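Long-range contact in phosphoinositol-specific phospholipase C (Pseudomonas sp., PDB 5FYP), which probably cleaves the phosphodiester bond of phosphoinositides in a calcium-dependent reaction, releasing diacylglycerol and an inositol phosphate: residues R45-A57 with F112-S125. Numbering follows the deposited sequence.
Sequences RTLELDFWDQRDA and FPITLILDKKQGWS. With CA (calcium ion), chain I.
Gln122 OE1, an amide oxygen able to take two N-H groups, is gripped by backbone amides after strand 46-52: Gln54 N at 2.9 Å, in the plane of the amide carbonyl, and Asp53 N in a weak, bent bond. That strand and strand 114-120 are parallel neighbours in the TIM-barrel-type fold of this phospholipase family, zipped from Arg45 O to Lys121 N by seven backbone hydrogen bonds. Glu48, Asp50 and Asp119 share one face, their acidic groups supplying the hard oxygens calcium prefers: Glu48 OE2, Asp50 OD1 and Asp119 OD2, the last 2.4 Å from the ion. Asn27 and two waters complete the shell, while Arg260 forms a salt bridge with Glu48 OE1 and Tyr29 OH hydrogen-bonds Asp50 OD2. Lys121 NZ meets Asp119 OD2 at 3.0 Å from above the carboxylate plane, probably offsetting some negative charge. Lys121 bends once, about CB-CG (chi2 -65°), then runs out extended, with CE against the Asp50 carboxylate and CB in a CH-pi contact 3.4 Å from the centroid of the Trp52 six-membered ring. Gln122 CD comes to that indole's edge, at CE3. With alanine replacing Trp52, a gap would probably open beneath Lys121 CB and CG, and Gln122 would be less firmly placed. On the opposite face, Leu49 CD1 packs against Leu118 CD2. Lys120 suits its place by pairing an aliphatic stem, its CA in CH-pi contact with the Phe51 ring, with an ammonium held by Gln122 O, Gly123 O and a salt bridge to Asp53 OD1, 3.0 Å from NZ, whose hydrogen bond is weak; Asp53 OD2 bridges to Arg131 NE.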
# COMPACT_ATOMS: atom_id res chain seq x y z
N ARG A 45 -4.12 6.69 8.18
CA ARG A 45 -4.94 5.90 7.27
C ARG A 45 -4.10 5.03 6.33
O ARG A 45 -4.67 4.42 5.44
CB ARG A 45 -5.94 6.76 6.49
CG ARG A 45 -6.98 7.42 7.37
CD ARG A 45 -8.15 6.52 7.68
NE ARG A 45 -9.04 7.12 8.72
CZ ARG A 45 -8.81 7.02 10.02
NH1 ARG A 45 -7.77 6.38 10.50
NH2 ARG A 45 -9.66 7.58 10.87
N THR A 46 -2.80 4.95 6.57
CA THR A 46 -1.90 4.11 5.75
C THR A 46 -1.06 3.29 6.68
O THR A 46 -0.29 3.85 7.49
CB THR A 46 -1.09 4.98 4.78
OG1 THR A 46 -1.99 5.65 3.88
CG2 THR A 46 -0.15 4.11 3.93
N LEU A 47 -1.17 1.97 6.53
CA LEU A 47 -0.57 0.97 7.44
C LEU A 47 0.30 0.03 6.65
O LEU A 47 0.43 0.15 5.43
CB LEU A 47 -1.68 0.15 8.17
CG LEU A 47 -2.45 0.87 9.30
CD1 LEU A 47 -3.16 2.16 9.03
CD2 LEU A 47 -3.38 -0.14 9.93
N GLU A 48 0.98 -0.90 7.34
CA GLU A 48 1.95 -1.79 6.69
C GLU A 48 1.96 -3.13 7.40
O GLU A 48 1.94 -3.18 8.63
CB GLU A 48 3.36 -1.19 6.69
CG GLU A 48 4.41 -2.05 5.99
CD GLU A 48 5.73 -1.34 5.77
OE1 GLU A 48 5.96 -0.30 6.40
OE2 GLU A 48 6.54 -1.88 4.96
N LEU A 49 2.07 -4.19 6.61
CA LEU A 49 2.22 -5.56 7.06
C LEU A 49 3.35 -6.21 6.30
O LEU A 49 3.32 -6.23 5.07
CB LEU A 49 0.92 -6.37 6.85
CG LEU A 49 -0.25 -5.93 7.71
CD1 LEU A 49 -1.57 -6.37 7.15
CD2 LEU A 49 -0.06 -6.43 9.14
N ASP A 50 4.31 -6.83 7.02
CA ASP A 50 5.33 -7.66 6.39
C ASP A 50 4.86 -9.11 6.46
O ASP A 50 4.54 -9.60 7.56
CB ASP A 50 6.67 -7.56 7.13
CG ASP A 50 7.36 -6.21 6.98
OD1 ASP A 50 6.93 -5.39 6.17
OD2 ASP A 50 8.36 -6.00 7.71
N PHE A 51 4.83 -9.80 5.31
CA PHE A 51 4.23 -11.13 5.32
C PHE A 51 5.11 -12.18 4.68
O PHE A 51 5.77 -11.96 3.65
CB PHE A 51 2.80 -11.10 4.75
CG PHE A 51 2.69 -10.90 3.25
CD1 PHE A 51 2.77 -9.65 2.65
CD2 PHE A 51 2.43 -11.99 2.43
CE1 PHE A 51 2.61 -9.49 1.29
CE2 PHE A 51 2.24 -11.84 1.07
CZ PHE A 51 2.34 -10.60 0.50
N TRP A 52 5.12 -13.33 5.34
CA TRP A 52 6.01 -14.46 5.06
C TRP A 52 5.19 -15.67 4.71
O TRP A 52 4.12 -15.93 5.29
CB TRP A 52 6.86 -14.76 6.31
CG TRP A 52 7.79 -13.65 6.69
CD1 TRP A 52 7.49 -12.50 7.35
CD2 TRP A 52 9.19 -13.57 6.39
NE1 TRP A 52 8.60 -11.71 7.45
CE2 TRP A 52 9.66 -12.34 6.88
CE3 TRP A 52 10.08 -14.42 5.74
CZ2 TRP A 52 10.99 -11.94 6.73
CZ3 TRP A 52 11.39 -14.02 5.58
CH2 TRP A 52 11.83 -12.78 6.07
N ASP A 53 5.69 -16.46 3.77
CA ASP A 53 5.07 -17.74 3.44
C ASP A 53 5.29 -18.79 4.52
O ASP A 53 4.44 -19.62 4.80
CB ASP A 53 5.64 -18.27 2.12
CG ASP A 53 5.06 -17.56 0.91
OD1 ASP A 53 5.02 -16.31 0.88
OD2 ASP A 53 4.55 -18.27 0.01
N GLN A 54 6.50 -18.79 5.08
CA GLN A 54 6.95 -19.86 5.98
C GLN A 54 7.02 -19.35 7.43
O GLN A 54 7.09 -18.15 7.68
CB GLN A 54 8.34 -20.35 5.56
CG GLN A 54 8.52 -20.77 4.13
CD GLN A 54 7.79 -22.03 3.83
OE1 GLN A 54 7.44 -22.81 4.73
NE2 GLN A 54 7.49 -22.22 2.56
N ARG A 55 7.02 -20.28 8.38
CA ARG A 55 7.14 -19.95 9.81
C ARG A 55 8.53 -19.44 10.13
O ARG A 55 8.69 -18.56 10.98
CB ARG A 55 6.82 -21.20 10.64
CG ARG A 55 6.85 -20.99 12.16
CD ARG A 55 6.44 -22.24 12.92
NE ARG A 55 5.01 -22.49 12.75
CZ ARG A 55 3.99 -21.79 13.30
NH1 ARG A 55 4.20 -20.73 14.12
NH2 ARG A 55 2.72 -22.15 13.03
N ASP A 56 9.52 -19.99 9.46
CA ASP A 56 10.86 -19.45 9.43
C ASP A 56 11.25 -19.24 7.98
O ASP A 56 10.40 -18.91 7.21
CB ASP A 56 11.84 -20.31 10.27
CG ASP A 56 11.97 -21.75 9.79
OD1 ASP A 56 11.54 -22.07 8.65
OD2 ASP A 56 12.49 -22.55 10.59
N ALA A 57 12.52 -19.32 7.62
CA ALA A 57 12.94 -19.10 6.25
C ALA A 57 12.67 -20.27 5.32
O ALA A 57 12.69 -20.09 4.11
CB ALA A 57 14.43 -18.75 6.22
N PHE A 112 -12.09 7.91 5.60
CA PHE A 112 -11.10 8.21 4.59
C PHE A 112 -10.49 6.89 4.11
O PHE A 112 -10.31 5.96 4.90
CB PHE A 112 -10.04 9.11 5.23
CG PHE A 112 -9.00 9.60 4.28
CD1 PHE A 112 -7.90 8.81 3.98
CD2 PHE A 112 -9.11 10.84 3.68
CE1 PHE A 112 -6.96 9.23 3.06
CE2 PHE A 112 -8.15 11.28 2.80
CZ PHE A 112 -7.09 10.47 2.48
N PRO A 113 -10.20 6.74 2.81
CA PRO A 113 -9.72 5.46 2.32
C PRO A 113 -8.47 4.98 3.05
O PRO A 113 -7.55 5.78 3.30
CB PRO A 113 -9.44 5.72 0.84
CG PRO A 113 -9.29 7.22 0.75
CD PRO A 113 -10.31 7.73 1.73
N ILE A 114 -8.45 3.69 3.36
CA ILE A 114 -7.31 3.07 4.04
C ILE A 114 -6.40 2.44 3.00
O ILE A 114 -6.89 1.72 2.14
CB ILE A 114 -7.77 2.01 5.03
CG1 ILE A 114 -8.60 2.63 6.14
CG2 ILE A 114 -6.59 1.22 5.59
CD1 ILE A 114 -9.42 1.62 6.93
N THR A 115 -5.11 2.71 3.11
CA THR A 115 -4.12 2.10 2.24
C THR A 115 -3.28 1.15 3.08
O THR A 115 -2.73 1.54 4.12
CB THR A 115 -3.25 3.15 1.55
OG1 THR A 115 -4.07 4.01 0.77
CG2 THR A 115 -2.24 2.52 0.61
N LEU A 116 -3.17 -0.10 2.65
CA LEU A 116 -2.38 -1.13 3.33
C LEU A 116 -1.23 -1.55 2.45
O LEU A 116 -1.42 -2.10 1.37
CB LEU A 116 -3.20 -2.36 3.65
CG LEU A 116 -4.40 -2.26 4.50
CD1 LEU A 116 -4.96 -3.65 4.79
CD2 LEU A 116 -4.09 -1.54 5.80
N ILE A 117 -0.02 -1.29 2.94
CA ILE A 117 1.20 -1.70 2.26
C ILE A 117 1.51 -3.13 2.71
O ILE A 117 1.73 -3.40 3.88
CB ILE A 117 2.38 -0.77 2.65
CG1 ILE A 117 2.01 0.74 2.42
CG2 ILE A 117 3.68 -1.18 1.97
CD1 ILE A 117 1.61 1.12 1.01
N LEU A 118 1.47 -4.05 1.75
CA LEU A 118 1.70 -5.47 1.98
C LEU A 118 3.10 -5.77 1.45
O LEU A 118 3.30 -5.91 0.24
CB LEU A 118 0.61 -6.29 1.31
CG LEU A 118 -0.82 -5.90 1.73
CD1 LEU A 118 -1.82 -6.71 0.93
CD2 LEU A 118 -1.05 -6.04 3.21
N ASP A 119 4.05 -5.83 2.38
CA ASP A 119 5.47 -5.96 2.07
C ASP A 119 5.83 -7.45 2.12
O ASP A 119 5.96 -8.06 3.18
CB ASP A 119 6.28 -5.13 3.05
CG ASP A 119 7.74 -4.98 2.68
OD1 ASP A 119 8.11 -5.40 1.56
OD2 ASP A 119 8.50 -4.42 3.54
N LYS A 120 5.87 -8.06 0.93
CA LYS A 120 6.05 -9.48 0.78
C LYS A 120 7.53 -9.83 0.98
O LYS A 120 8.38 -9.22 0.37
CB LYS A 120 5.60 -9.91 -0.61
CG LYS A 120 5.54 -11.43 -0.76
CD LYS A 120 5.00 -11.89 -2.10
CE LYS A 120 4.42 -13.26 -2.12
NZ LYS A 120 5.11 -14.28 -1.32
N LYS A 121 7.79 -10.86 1.79
CA LYS A 121 9.17 -11.18 2.20
C LYS A 121 9.78 -12.42 1.57
O LYS A 121 10.99 -12.59 1.63
CB LYS A 121 9.25 -11.24 3.72
CG LYS A 121 8.95 -9.90 4.38
CD LYS A 121 9.97 -8.83 4.07
CE LYS A 121 9.60 -7.48 4.66
NZ LYS A 121 10.60 -6.43 4.31
N GLN A 122 8.96 -13.27 0.94
CA GLN A 122 9.43 -14.48 0.24
C GLN A 122 8.81 -14.49 -1.15
O GLN A 122 8.05 -13.60 -1.53
CB GLN A 122 9.10 -15.73 1.06
CG GLN A 122 9.88 -15.75 2.36
CD GLN A 122 9.56 -16.90 3.26
OE1 GLN A 122 8.43 -17.10 3.66
NE2 GLN A 122 10.61 -17.61 3.66
N GLY A 123 9.17 -15.50 -1.95
CA GLY A 123 8.61 -15.62 -3.29
C GLY A 123 7.21 -16.18 -3.33
O GLY A 123 6.65 -16.55 -2.29
N TRP A 124 6.63 -16.22 -4.53
CA TRP A 124 5.33 -16.84 -4.72
C TRP A 124 5.49 -18.36 -4.70
O TRP A 124 6.50 -18.89 -5.17
CB TRP A 124 4.73 -16.42 -6.06
CG TRP A 124 4.43 -14.98 -6.10
CD1 TRP A 124 5.07 -14.01 -6.80
CD2 TRP A 124 3.38 -14.31 -5.40
NE1 TRP A 124 4.53 -12.78 -6.54
CE2 TRP A 124 3.49 -12.95 -5.67
CE3 TRP A 124 2.39 -14.75 -4.53
CZ2 TRP A 124 2.61 -12.02 -5.10
CZ3 TRP A 124 1.53 -13.84 -3.98
CH2 TRP A 124 1.64 -12.48 -4.26
N SER A 125 4.47 -19.07 -4.21
CA SER A 125 4.47 -20.54 -4.40
C SER A 125 3.88 -20.93 -5.73
O SER A 125 3.28 -20.12 -6.42
CB SER A 125 3.68 -21.24 -3.30
OG SER A 125 2.28 -21.32 -3.55
CA CA I . 8.15 -3.46 5.75
O HOH W 1 -4.90 6.02 2.58
O HOH W 2 10.23 -4.45 6.49
O HOH W 3 5.96 -13.87 1.46
O HOH W 4 3.27 -16.47 -1.56
O HOH W 5 9.87 -1.83 5.35